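Local coordinates for protein isomaltodextranase (Arthrobacter globiformis, PDB 5AWO) that acts as a family 27 glycoside hydrolase, probably cleaving (1->6)-alpha-D-glucosidic linkages to release successive isomaltose units from the non-reducing ends of polysaccharides, at residues F317-T322 and A344-Y349; E328-M333 and N355-T360; G495-G500 and N602-E607. All blocks are in the same frame, centred on the assembly; numbering follows the deposited sequence. Where two conformers were deposited one is given.

Interaction 1 (F317-T322 and A344-Y349); sequences FMRAST and AIADTY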
# COMPACT_ATOMS: atom_id res chain seq x y z
N PHE A 317 -5.35 -7.88 8.87
CA PHE A 317 -4.99 -9.27 9.07
C PHE A 317 -6.08 -10.20 8.60
O PHE A 317 -7.27 -9.89 8.76
CB PHE A 317 -4.75 -9.56 10.56
CG PHE A 317 -3.71 -8.68 11.16
CD1 PHE A 317 -2.47 -8.52 10.55
CD2 PHE A 317 -3.94 -8.02 12.34
CE1 PHE A 317 -1.49 -7.68 11.11
CE2 PHE A 317 -2.96 -7.20 12.92
CZ PHE A 317 -1.75 -7.02 12.29
N MET A 318 -5.64 -11.27 7.94
CA MET A 318 -6.54 -12.35 7.52
C MET A 318 -6.66 -13.38 8.65
O MET A 318 -5.67 -13.94 9.11
CB MET A 318 -6.04 -13.01 6.24
CG MET A 318 -6.10 -12.07 5.07
SD MET A 318 -5.65 -12.82 3.51
CE MET A 318 -3.88 -12.90 3.69
N ARG A 319 -7.91 -13.61 9.07
CA ARG A 319 -8.21 -14.54 10.16
C ARG A 319 -9.14 -15.63 9.56
O ARG A 319 -10.38 -15.56 9.62
CB ARG A 319 -8.84 -13.82 11.34
CG ARG A 319 -7.98 -12.69 11.93
CD ARG A 319 -8.48 -12.24 13.31
NE ARG A 319 -8.29 -13.33 14.23
CZ ARG A 319 -8.98 -13.55 15.34
NH1 ARG A 319 -9.85 -12.68 15.83
NH2 ARG A 319 -8.74 -14.68 16.00
N ALA A 320 -8.53 -16.56 8.84
CA ALA A 320 -9.34 -17.47 7.98
C ALA A 320 -10.39 -18.23 8.76
O ALA A 320 -11.53 -18.41 8.29
CB ALA A 320 -8.44 -18.44 7.24
N SER A 321 -10.04 -18.71 9.94
CA SER A 321 -10.93 -19.53 10.78
C SER A 321 -12.11 -18.76 11.34
O SER A 321 -13.06 -19.35 11.86
CB SER A 321 -10.17 -20.11 11.97
OG SER A 321 -9.97 -19.13 12.96
N THR A 322 -12.07 -17.43 11.26
CA THR A 322 -13.18 -16.62 11.77
C THR A 322 -14.35 -16.47 10.80
O THR A 322 -15.37 -15.91 11.19
CB THR A 322 -12.73 -15.22 12.20
OG1 THR A 322 -12.35 -14.42 11.06
CG2 THR A 322 -11.59 -15.30 13.20
N ALA A 344 -1.27 -10.82 5.15
CA ALA A 344 -0.89 -10.97 6.53
C ALA A 344 -1.77 -12.02 7.20
O ALA A 344 -2.94 -11.75 7.54
CB ALA A 344 -1.00 -9.63 7.24
N ILE A 345 -1.20 -13.20 7.39
CA ILE A 345 -1.90 -14.28 8.08
C ILE A 345 -1.87 -14.02 9.57
O ILE A 345 -0.79 -13.75 10.12
CB ILE A 345 -1.21 -15.63 7.83
CG1 ILE A 345 -1.17 -15.97 6.34
CG2 ILE A 345 -1.92 -16.76 8.56
CD1 ILE A 345 -0.26 -17.13 6.01
N ALA A 346 -3.02 -14.10 10.24
CA ALA A 346 -3.09 -14.04 11.70
C ALA A 346 -3.59 -15.33 12.34
O ALA A 346 -3.55 -15.44 13.56
CB ALA A 346 -3.91 -12.85 12.19
N ASP A 347 -4.06 -16.30 11.56
CA ASP A 347 -4.33 -17.62 12.17
C ASP A 347 -3.06 -18.11 12.86
O ASP A 347 -1.98 -18.08 12.27
CB ASP A 347 -4.72 -18.63 11.09
CG ASP A 347 -5.96 -18.21 10.34
OD1 ASP A 347 -5.86 -17.35 9.42
OD2 ASP A 347 -7.03 -18.75 10.69
N THR A 348 -3.23 -18.60 14.08
CA THR A 348 -2.16 -19.30 14.77
C THR A 348 -2.16 -20.77 14.35
O THR A 348 -3.07 -21.25 13.66
CB THR A 348 -2.36 -19.29 16.29
OG1 THR A 348 -3.53 -20.05 16.57
CG2 THR A 348 -2.54 -17.89 16.85
N TYR A 349 -1.15 -21.52 14.81
CA TYR A 349 -1.05 -22.96 14.53
C TYR A 349 -2.26 -23.69 15.10
O TYR A 349 -2.68 -24.72 14.54
CB TYR A 349 0.28 -23.55 15.05
CG TYR A 349 0.43 -23.66 16.55
CD1 TYR A 349 0.06 -24.82 17.23
CD2 TYR A 349 0.99 -22.62 17.29
CE1 TYR A 349 0.20 -24.91 18.61
CE2 TYR A 349 1.16 -22.71 18.65
CZ TYR A 349 0.77 -23.86 19.31
OH TYR A 349 0.93 -23.94 20.68
O HOH W 1 -6.78 -15.63 13.82
O HOH W 2 -8.43 -17.18 12.39
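The carboxylate of Asp347 reaches across to the first two backbone N-H groups of the 3-10 segment 320-322 and takes one on each oxygen. Asp347 OD1 accepts from Ala320 N at 2.8 Å with a fairly straight N-H...O angle of 158°, and Asp347 OD2 accepts from Ser321 N at 3.1 Å. Both bonds use the syn lone pairs, so the carboxylate meets the chain with its forked end. Its CG stands beside the backbone N (chi1 -60°), which directs the oxygens toward 320-321. Water 2 donates a hydrogen bond to Asp347 OD2 at 2.7 Å and also bonds the Ser321 hydroxyl.

Just upstream the backbones form a single bridge between Met318 and Ile345. Met318 N points nearly along the C=O axis of Ala344 O, 2.8 Å away and almost linear at 169°, and Ala346 N returns a bond to Met318 O at 2.9 Å. Beside this bridge the edge of the Phe317 ring meets the methyl of Ala344, CD1 to CB 3.8 Å, while Ala346 CB packs on Phe317 CB. Arg319 NE donates to water 1, which bonds weakly to Ala346 O; the guanidinium carries Thr322 CG2 over the centre of one face and also gives NH1 to Asp271 O.

Farther out, Met318 packs on Met332, Met333 and Met336 of helix 326-339, and Phe317 meets the ring of Tyr44. The contact lies at the seam where strands 312-314 and 343-345 close the TIM barrel, with the Phe317 side chain about 8 Å from that of Asp201, the probable nucleophile. Since Tyr359 OH also hydrogen-bonds to Asp347 OD1, the buried carboxylate is met by two backbone N-H groups, a tyrosine hydroxyl and a water, donors likely to favour its ionised form.

Interaction 2 (E328-M333 and N355-T360); sequences ERKTMM and NAWVYT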
# COMPACT_ATOMS: atom_id res chain seq x y z
N GLU A 328 -16.30 -17.59 1.75
CA GLU A 328 -15.90 -16.35 2.39
C GLU A 328 -14.37 -16.25 2.54
O GLU A 328 -13.79 -15.19 2.36
CB GLU A 328 -16.54 -16.22 3.77
CG GLU A 328 -18.04 -15.93 3.74
CD GLU A 328 -18.67 -15.69 5.11
OE1 GLU A 328 -17.95 -15.87 6.11
OE2 GLU A 328 -19.86 -15.25 5.15
N ARG A 329 -13.72 -17.36 2.89
CA ARG A 329 -12.27 -17.37 3.03
C ARG A 329 -11.61 -17.01 1.70
O ARG A 329 -10.67 -16.21 1.67
CB ARG A 329 -11.76 -18.71 3.53
CG ARG A 329 -12.05 -18.97 4.99
CD ARG A 329 -11.63 -20.39 5.42
NE ARG A 329 -12.77 -21.30 5.54
CZ ARG A 329 -13.67 -21.26 6.51
NH1 ARG A 329 -14.69 -22.12 6.53
NH2 ARG A 329 -13.59 -20.35 7.48
N LYS A 330 -12.08 -17.57 0.60
CA LYS A 330 -11.53 -17.22 -0.70
C LYS A 330 -11.75 -15.74 -1.01
O LYS A 330 -10.86 -15.06 -1.54
CB LYS A 330 -12.11 -18.09 -1.82
CG LYS A 330 -11.58 -19.53 -1.81
CD LYS A 330 -12.17 -20.42 -2.89
CE LYS A 330 -13.64 -20.68 -2.73
NZ LYS A 330 -14.06 -21.66 -3.78
N THR A 331 -12.92 -15.22 -0.67
CA THR A 331 -13.19 -13.79 -0.87
C THR A 331 -12.26 -12.86 -0.09
O THR A 331 -11.79 -11.88 -0.63
CB THR A 331 -14.67 -13.50 -0.59
OG1 THR A 331 -15.44 -14.17 -1.61
CG2 THR A 331 -14.96 -12.01 -0.58
N MET A 332 -12.02 -13.20 1.16
CA MET A 332 -11.03 -12.49 1.99
C MET A 332 -9.69 -12.39 1.25
O MET A 332 -9.13 -11.30 1.08
CB MET A 332 -10.88 -13.25 3.33
CG MET A 332 -9.79 -12.75 4.24
SD MET A 332 -9.36 -13.95 5.50
CE MET A 332 -8.54 -15.15 4.50
N MET A 333 -9.18 -13.55 0.83
CA MET A 333 -7.86 -13.58 0.20
C MET A 333 -7.90 -12.83 -1.13
O MET A 333 -7.03 -12.01 -1.44
CB MET A 333 -7.44 -15.02 -0.02
CG MET A 333 -6.08 -15.20 -0.66
SD MET A 333 -4.77 -14.63 0.46
CE MET A 333 -3.30 -15.04 -0.49
N ASN A 355 -7.35 -24.80 6.95
CA ASN A 355 -7.46 -23.62 6.09
C ASN A 355 -6.18 -23.11 5.48
O ASN A 355 -6.17 -22.06 4.85
CB ASN A 355 -8.15 -22.49 6.86
CG ASN A 355 -9.60 -22.76 7.06
OD1 ASN A 355 -10.25 -23.26 6.14
ND2 ASN A 355 -10.12 -22.42 8.21
N ALA A 356 -5.07 -23.84 5.61
CA ALA A 356 -3.81 -23.41 4.97
C ALA A 356 -3.96 -23.13 3.49
O ALA A 356 -3.35 -22.20 2.93
CB ALA A 356 -2.73 -24.47 5.18
N TRP A 357 -4.78 -23.94 2.82
CA TRP A 357 -5.01 -23.78 1.39
C TRP A 357 -5.40 -22.35 0.94
O TRP A 357 -5.10 -21.93 -0.18
CB TRP A 357 -6.07 -24.79 0.92
CG TRP A 357 -7.41 -24.54 1.57
CD1 TRP A 357 -7.88 -25.08 2.75
CD2 TRP A 357 -8.42 -23.65 1.11
NE1 TRP A 357 -9.10 -24.57 3.04
CE2 TRP A 357 -9.46 -23.68 2.07
CE3 TRP A 357 -8.54 -22.81 0.00
CZ2 TRP A 357 -10.62 -22.94 1.91
CZ3 TRP A 357 -9.69 -22.05 -0.13
CH2 TRP A 357 -10.72 -22.12 0.83
N VAL A 358 -6.08 -21.60 1.81
CA VAL A 358 -6.55 -20.23 1.50
C VAL A 358 -5.38 -19.35 1.04
O VAL A 358 -5.48 -18.51 0.13
CB VAL A 358 -7.20 -19.57 2.78
CG1 VAL A 358 -7.56 -18.09 2.57
CG2 VAL A 358 -8.45 -20.36 3.21
N TYR A 359 -4.25 -19.59 1.69
CA TYR A 359 -3.09 -18.72 1.60
C TYR A 359 -2.06 -19.21 0.58
O TYR A 359 -1.13 -18.47 0.24
CB TYR A 359 -2.45 -18.65 2.97
CG TYR A 359 -3.36 -18.07 4.03
CD1 TYR A 359 -3.98 -16.83 3.83
CD2 TYR A 359 -3.61 -18.73 5.21
CE1 TYR A 359 -4.79 -16.26 4.80
CE2 TYR A 359 -4.42 -18.17 6.19
CZ TYR A 359 -5.02 -16.95 5.98
OH TYR A 359 -5.81 -16.38 6.96
N THR A 360 -2.22 -20.44 0.10
CA THR A 360 -1.15 -21.12 -0.64
C THR A 360 -1.54 -21.53 -2.07
O THR A 360 -0.94 -22.45 -2.64
CB THR A 360 -0.63 -22.33 0.16
OG1 THR A 360 -1.70 -23.27 0.35
CG2 THR A 360 -0.06 -21.87 1.49
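Asn355 opens the contact by laying its amide against the end of the Arg329 side chain. The two side chains cross at about a right angle, yet amide and guanidinium planes are only 28° apart, and Asn355 ND2 lies over one guanidinium face. Arg329 NE is 3.2 Å from Asn355 OD1, but the angle is too poor for a hydrogen bond; the approach is one of flat groups, and the charge is answered by the salt bridge from Arg329 NE to Asp326.

Trp357 follows with CG in the crowded position between backbone N and carbonyl carbon (chi1 63°). That torsion sends the indole to the helix edge-on: its rim atom CZ3 meets Lys330 CG at 3.6 Å, near the ring plane. Lys330 NZ itself goes to Glu327.

Val358 is the centre of the contact, its CB directed toward helix 326-339 and its methyls splayed. Val358 CG2 touches Arg329 CB at 3.7 Å and also rests over the rim of one Trp357 face. Val358 CG1 meets the terminal methyl Met332 CE, also at 3.7 Å, and Val358 O lies 3.5 Å from Met333 CG.

Tyr359 completes the row as a Met-aromatic contact made at the ring edge. Met333 SD is 5.4 Å from the centroid of the Tyr359 ring and 79° off its normal, while Met332 CE reaches Tyr359 CE1 at 3.9 Å.

The segment 355-360, helical in its backbone angles at 356-359, thus packs along one flank of helix 326-339. Tyr359 and Met333 also touch strand 343-345, at Ile345 and Leu343 respectively, and the same helix packs on Trp275 of helix 274-279 through Glu328 and Thr331.

Interaction 3 (G495-G500 and N602-E607); sequences GYDGNG and NLNWIE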
# COMPACT_ATOMS: atom_id res chain seq x y z
N GLY A 495 -14.99 9.70 -26.35
CA GLY A 495 -13.99 9.22 -27.31
C GLY A 495 -12.82 8.46 -26.72
O GLY A 495 -11.98 7.89 -27.42
N TYR A 496 -12.74 8.46 -25.39
CA TYR A 496 -11.75 7.65 -24.70
C TYR A 496 -12.04 6.15 -24.92
O TYR A 496 -13.18 5.76 -25.05
CB TYR A 496 -11.75 7.96 -23.19
CG TYR A 496 -13.11 7.88 -22.55
CD1 TYR A 496 -13.62 6.67 -22.11
CD2 TYR A 496 -13.89 9.01 -22.39
CE1 TYR A 496 -14.85 6.59 -21.51
CE2 TYR A 496 -15.15 8.94 -21.83
CZ TYR A 496 -15.63 7.72 -21.37
OH TYR A 496 -16.86 7.67 -20.80
N ASP A 497 -10.97 5.37 -24.99
CA ASP A 497 -11.01 3.91 -24.88
C ASP A 497 -11.19 3.52 -23.41
O ASP A 497 -10.59 4.13 -22.53
CB ASP A 497 -9.71 3.30 -25.42
CG ASP A 497 -9.53 3.55 -26.94
OD1 ASP A 497 -10.54 3.48 -27.67
OD2 ASP A 497 -8.38 3.78 -27.36
N GLY A 498 -12.02 2.52 -23.14
CA GLY A 498 -12.24 2.07 -21.77
C GLY A 498 -13.25 2.88 -20.98
O GLY A 498 -14.19 3.43 -21.55
N ASN A 499 -13.07 2.93 -19.66
CA ASN A 499 -14.05 3.53 -18.74
C ASN A 499 -13.80 5.04 -18.53
O ASN A 499 -14.63 5.71 -17.94
CB ASN A 499 -14.03 2.80 -17.35
CG ASN A 499 -12.73 2.96 -16.61
OD1 ASN A 499 -11.67 2.86 -17.16
ND2 ASN A 499 -12.81 3.12 -15.25
N GLY A 500 -12.65 5.53 -19.00
CA GLY A 500 -12.28 6.93 -18.82
C GLY A 500 -10.83 7.19 -19.14
O GLY A 500 -10.20 6.46 -19.93
N ASN A 602 -5.03 15.43 -21.39
CA ASN A 602 -5.69 14.28 -20.74
C ASN A 602 -5.07 13.04 -21.34
O ASN A 602 -4.81 12.99 -22.55
CB ASN A 602 -7.18 14.31 -20.97
CG ASN A 602 -7.86 15.45 -20.23
OD1 ASN A 602 -7.40 15.88 -19.18
ND2 ASN A 602 -8.98 15.93 -20.76
N LEU A 603 -4.79 12.02 -20.53
CA LEU A 603 -4.08 10.86 -20.99
C LEU A 603 -4.97 9.63 -20.92
O LEU A 603 -5.50 9.31 -19.85
CB LEU A 603 -2.81 10.62 -20.18
CG LEU A 603 -1.92 9.48 -20.65
CD1 LEU A 603 -1.24 9.81 -21.98
CD2 LEU A 603 -0.88 9.15 -19.60
N ASN A 604 -5.12 8.93 -22.05
CA ASN A 604 -5.92 7.70 -22.12
C ASN A 604 -5.08 6.46 -21.90
O ASN A 604 -5.45 5.60 -21.08
CB ASN A 604 -6.60 7.63 -23.48
CG ASN A 604 -7.74 6.63 -23.52
OD1 ASN A 604 -8.22 6.09 -22.50
ND2 ASN A 604 -8.21 6.40 -24.70
N TRP A 605 -3.97 6.32 -22.60
CA TRP A 605 -3.11 5.17 -22.47
C TRP A 605 -1.74 5.40 -23.02
O TRP A 605 -1.52 6.40 -23.73
CB TRP A 605 -3.75 3.91 -23.10
CG TRP A 605 -4.29 3.97 -24.54
CD1 TRP A 605 -5.59 3.87 -24.90
CD2 TRP A 605 -3.54 4.02 -25.78
NE1 TRP A 605 -5.72 3.87 -26.28
CE2 TRP A 605 -4.47 3.97 -26.83
CE3 TRP A 605 -2.18 4.11 -26.08
CZ2 TRP A 605 -4.08 4.02 -28.19
CZ3 TRP A 605 -1.80 4.17 -27.43
CH2 TRP A 605 -2.75 4.12 -28.45
N ILE A 606 -0.80 4.55 -22.65
CA ILE A 606 0.44 4.39 -23.39
C ILE A 606 0.48 3.00 -24.03
O ILE A 606 -0.19 2.06 -23.58
CB ILE A 606 1.73 4.64 -22.56
CG1 ILE A 606 1.94 3.56 -21.49
CG2 ILE A 606 1.70 6.03 -21.93
CD1 ILE A 606 3.30 3.63 -20.86
N GLU A 607 1.23 2.89 -25.12
CA GLU A 607 1.51 1.61 -25.76
C GLU A 607 2.99 1.46 -25.96
O GLU A 607 3.68 2.43 -26.30
CB GLU A 607 0.78 1.49 -27.09
CG GLU A 607 -0.63 0.97 -26.96
CD GLU A 607 -1.31 0.76 -28.28
OE1 GLU A 607 -0.63 0.91 -29.33
OE2 GLU A 607 -2.52 0.45 -28.27
O HOH W 3 -7.47 5.34 -19.23
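Carboxylate and indole lie almost in one plane here, only 9° apart, and that orientation suits the hydrogen bond from the indole to the carboxylate. Trp605 NE1 donates to Asp497 OD2 at 2.9 Å, with an N-H...O angle of 167°. The acceptor sits in the ring plane and uses its anti lone pair, so the carboxylate meets the indole at its edge. Asp497 CG stands beside its own backbone N, whereas Trp605 has CG in the crowded position between backbone N and carbonyl carbon (chi1 51°).

Asn604, the preceding residue, also points its side chain at the loop. It crosses the Asp497 side chain at about a right angle, its amide lying against the backbone of 497 and 500. Water 3 sits between the two segments, 3.0 Å from Gly500 O and 2.8 Å from Asn604 O.

The indole is also met over one face, where Glu607 OE2 lies near the rim, and Arg475, salt-bridged to Glu607, forms a cation-pi contact with the ring. An alanine in place of Trp605 would remove the indole N-H and the ring, and would probably loosen both the hold on Asp497 and the packing with Arg475.

That consecutive residues both point at the loop follows from the backbone: Asn604 and Trp605 both face Arg533 on strand 526-535, a classic beta bulge. The bulged strand and the loop it holds belong to the beta-rich carbohydrate-binding module, of the CBM35 type.

Overall arrangement
Interactions 1 and 2 form one continuous cluster at the closing seam of the TIM barrel, their centres about 9 Å apart and their segments alternating along the chain: 317-322, 328-333, 344-349, 355-360. Helix 326-339 and strand 343-345 follow one another and link the two. Their polar junction is made by Tyr359 and Arg329, which reach from interaction 2 to Asp347 and to the Ala320 carbonyl of interaction 1. Interaction 3 comes later in the chain and lies in the carbohydrate-binding module, its centre about 40 Å from that of interaction 1 and about 35 Å from that of interaction 2, not in contact with either. The contacts thus fall in two separate parts of the protein, the catalytic barrel and the binding module.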